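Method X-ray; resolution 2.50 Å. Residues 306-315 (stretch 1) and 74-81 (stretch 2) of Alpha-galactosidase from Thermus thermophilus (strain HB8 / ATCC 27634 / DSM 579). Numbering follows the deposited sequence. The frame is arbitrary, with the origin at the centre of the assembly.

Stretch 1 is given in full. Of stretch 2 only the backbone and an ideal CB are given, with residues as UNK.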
# COMPACT_ATOMS: atom_id res chain seq x y z
N LEU E 306 27.74 19.21 20.03
CA LEU E 306 28.59 18.11 20.46
C LEU E 306 27.92 16.75 20.34
O LEU E 306 28.61 15.73 20.45
CB LEU E 306 29.04 18.35 21.90
CG LEU E 306 30.00 19.51 22.19
CD1 LEU E 306 30.29 19.58 23.68
CD2 LEU E 306 31.28 19.36 21.41
N TYR E 307 26.59 16.71 20.12
CA TYR E 307 25.95 15.44 19.76
C TYR E 307 26.60 14.82 18.51
O TYR E 307 26.57 13.59 18.35
CB TYR E 307 24.45 15.66 19.52
CG TYR E 307 24.16 16.34 18.20
CD1 TYR E 307 24.00 15.61 17.03
CD2 TYR E 307 24.08 17.72 18.12
CE1 TYR E 307 23.78 16.23 15.83
CE2 TYR E 307 23.86 18.34 16.91
CZ TYR E 307 23.71 17.60 15.77
OH TYR E 307 23.49 18.23 14.58
N ALA E 308 27.15 15.63 17.61
CA ALA E 308 27.74 15.07 16.40
C ALA E 308 28.85 14.08 16.73
O ALA E 308 29.05 13.11 15.99
CB ALA E 308 28.25 16.18 15.49
N ALA E 309 29.58 14.30 17.82
CA ALA E 309 30.65 13.41 18.21
C ALA E 309 30.16 12.10 18.83
O ALA E 309 30.97 11.19 19.05
CB ALA E 309 31.59 14.11 19.18
N ALA E 310 28.86 11.99 19.12
CA ALA E 310 28.33 10.82 19.82
C ALA E 310 27.28 10.08 18.99
O ALA E 310 26.62 9.17 19.51
CB ALA E 310 27.75 11.21 21.17
N LEU E 311 27.13 10.41 17.72
CA LEU E 311 26.21 9.65 16.90
C LEU E 311 26.65 8.18 16.83
O LEU E 311 27.84 7.87 16.91
CB LEU E 311 26.12 10.27 15.50
CG LEU E 311 25.33 11.60 15.59
CD1 LEU E 311 25.53 12.47 14.36
CD2 LEU E 311 23.83 11.37 15.87
N PRO E 312 25.70 7.24 16.71
CA PRO E 312 24.26 7.43 16.50
C PRO E 312 23.43 7.47 17.76
O PRO E 312 22.24 7.20 17.69
CB PRO E 312 23.89 6.19 15.67
CG PRO E 312 24.93 5.14 16.02
CD PRO E 312 26.03 5.81 16.82
N GLY E 313 24.01 7.81 18.90
CA GLY E 313 23.22 7.87 20.11
C GLY E 313 23.95 7.22 21.26
O GLY E 313 25.18 7.34 21.34
N ALA E 314 23.22 6.52 22.13
CA ALA E 314 23.83 5.88 23.29
C ALA E 314 25.06 5.06 22.90
O ALA E 314 26.02 4.99 23.68
CB ALA E 314 22.81 4.98 24.00
N GLU E 315 25.05 4.46 21.70
CA GLU E 315 26.16 3.64 21.24
C GLU E 315 27.44 4.44 21.03
O GLU E 315 28.54 3.86 21.05
CB GLU E 315 25.79 2.93 19.93
CG GLU E 315 24.66 1.95 20.06
CD GLU E 315 23.25 2.59 20.10
OE1 GLU E 315 23.13 3.84 19.94
OE2 GLU E 315 22.26 1.84 20.30
N UNK E 74 15.79 15.10 13.02
CA UNK E 74 15.91 14.19 14.16
C UNK E 74 17.33 14.02 14.69
O UNK E 74 17.49 13.98 15.92
CB UNK E 74 15.36 12.82 13.77
N UNK E 75 18.39 13.91 13.88
CA UNK E 75 19.73 13.72 14.47
C UNK E 75 20.18 14.88 15.36
O UNK E 75 21.03 14.67 16.24
CB UNK E 75 20.76 13.52 13.35
N UNK E 76 19.65 16.08 15.18
CA UNK E 76 20.02 17.21 16.03
C UNK E 76 18.99 17.51 17.11
O UNK E 76 19.14 18.49 17.84
CB UNK E 76 20.23 18.46 15.17
N UNK E 77 17.95 16.68 17.24
CA UNK E 77 16.90 16.83 18.24
C UNK E 77 17.11 15.91 19.45
O UNK E 77 16.88 16.33 20.59
CB UNK E 77 15.54 16.55 17.60
N UNK E 78 17.54 14.68 19.22
CA UNK E 78 17.64 13.71 20.31
C UNK E 78 18.47 12.53 19.82
O UNK E 78 18.93 12.49 18.67
CB UNK E 78 16.26 13.25 20.78
N UNK E 79 18.68 11.57 20.70
CA UNK E 79 19.13 10.24 20.33
C UNK E 79 18.19 9.68 19.27
O UNK E 79 16.99 9.48 19.57
CB UNK E 79 19.19 9.32 21.55
N UNK E 80 18.65 9.41 18.05
CA UNK E 80 17.73 8.94 16.99
C UNK E 80 16.92 7.72 17.38
O UNK E 80 15.75 7.62 16.96
CB UNK E 80 18.52 8.62 15.72
N UNK E 81 17.47 6.81 18.18
CA UNK E 81 16.68 5.68 18.66
C UNK E 81 15.45 6.15 19.42
O UNK E 81 14.33 5.69 19.16
CB UNK E 81 17.53 4.77 19.55

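Position 74 lies beyond the reach of stretch 1: nothing of that stretch comes within 5.5 Å of its ideal CB, so the contact places no demand on it and many side chains would fit. The deposited residue is Arg74, an extended side chain whose guanidinium is hydrogen-bonded elsewhere in the structure. Its carbonyl oxygen accepts a backbone bond from the nitrogen of position 77.

At position 75 the CA-to-CB bond runs sideways to stretch 1, and the ideal CB is 4.5 Å from Leu311 CD2 and 4.8 Å from Tyr307 CE1. These carbons favour a compact apolar side chain, and a phi of -62° also permits proline. The residue is Pro75. Its carbonyl makes the nearest approach here, with Pro75 O 3.2 Å from Tyr307 CE1 and 4.3 Å from Leu311 CD2, while the nearest ring atom, Pro75 CB, is 4.7 Å from Leu311 CD2.

Position 76 sits against the tyrosine, with CA-to-CB sideways. Its ideal CB is 3.3 Å from Tyr307 OH, and its CA lies over one face of the ring, 4.0 Å from the centroid of Tyr307 and 24° off the ring normal, a CH-pi contact that any residue with a CA hydrogen could supply. With the hydroxyl so near CB, a side chain that turns off beyond CB is suitable, polar or apolar. Gln76 is found, with chi1 at 85° (p); its end leads away from stretch 1, and its amide is hydrogen-bonded elsewhere in the structure.

Positions 77 and 78 both direct CA-to-CB away from stretch 1, which therefore hardly limits the choice. Ala77 occupies the first. At the second, where phi/psi are -167/178, a polar side chain could bond its own backbone, and Asp78 does so: Asp78 OD1 accepts from the N of position 79 at 2.7 Å.

At position 79 the backbone runs close to Gly313, its CA 4.7 Å from Gly313 CA. The ideal CB is 4.5 Å from Gly313 CA and 4.9 Å from Ala314 N, a backbone donor; since CA-to-CB is sideways, a side chain must bend to use it. Asp or Asn can reach that donor, whereas Ser or Thr would suit only as a cap on the helix that follows. Asp79, chi1 t, uses both carboxylate oxygens: Ala314 N donates to Asp79 OD2 at 3.2 Å, and the N of position 81 donates to Asp79 OD1 at 3.0 Å, an N-terminal helix cap. The absence of a side chain at Gly313 matters, since a CB there would lie only 2.3 Å from Asp79 OD1.

At position 80 phi is -54°, which proline accepts readily; CA-to-CB is sideways, and the ideal CB is 4.4 Å from Pro312 O, with Leu311 CD2 beyond. A compact apolar residue suits such a site. Pro80 fits: its CD packs 3.3 Å from Pro312 O, and its CG lies 4.4 Å from Leu311 CD2.

Position 81 points CA-to-CB toward stretch 1, yet nothing of it lies within 5.5 Å of the ideal CB, so stretch 1 does not decide the size. The residue is Phe81, chi1 t, whose ring leads away.

Stretch 2, residues 74-81: RPQADDPF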
# COMPACT_ATOMS: atom_id res chain seq x y z
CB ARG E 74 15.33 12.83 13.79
CG ARG E 74 13.86 12.92 13.60
CD ARG E 74 13.28 11.63 13.15
NE ARG E 74 11.83 11.77 13.08
CZ ARG E 74 11.00 10.82 12.67
NH1 ARG E 74 11.48 9.64 12.29
NH2 ARG E 74 9.70 11.06 12.63
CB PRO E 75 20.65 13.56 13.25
CG PRO E 75 19.73 13.08 12.15
CD PRO E 75 18.42 13.79 12.41
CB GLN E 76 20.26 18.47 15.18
CG GLN E 76 19.01 19.27 14.86
CD GLN E 76 19.07 19.86 13.46
OE1 GLN E 76 19.62 19.24 12.56
NE2 GLN E 76 18.51 21.06 13.27
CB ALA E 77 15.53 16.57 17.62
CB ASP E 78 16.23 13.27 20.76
CG ASP E 78 16.15 12.94 22.24
OD1 ASP E 78 17.13 12.40 22.81
OD2 ASP E 78 15.07 13.19 22.84
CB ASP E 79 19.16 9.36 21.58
CG ASP E 79 19.70 7.95 21.34
OD1 ASP E 79 19.63 7.42 20.21
OD2 ASP E 79 20.18 7.36 22.33
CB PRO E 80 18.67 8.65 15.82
CG PRO E 80 19.84 9.55 16.04
CD PRO E 80 20.03 9.58 17.54
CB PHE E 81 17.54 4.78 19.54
CG PHE E 81 16.79 3.61 20.12
CD1 PHE E 81 16.08 3.74 21.32
CD2 PHE E 81 16.79 2.38 19.48
CE1 PHE E 81 15.38 2.68 21.86
CE2 PHE E 81 16.10 1.30 20.02
CZ PHE E 81 15.38 1.46 21.21
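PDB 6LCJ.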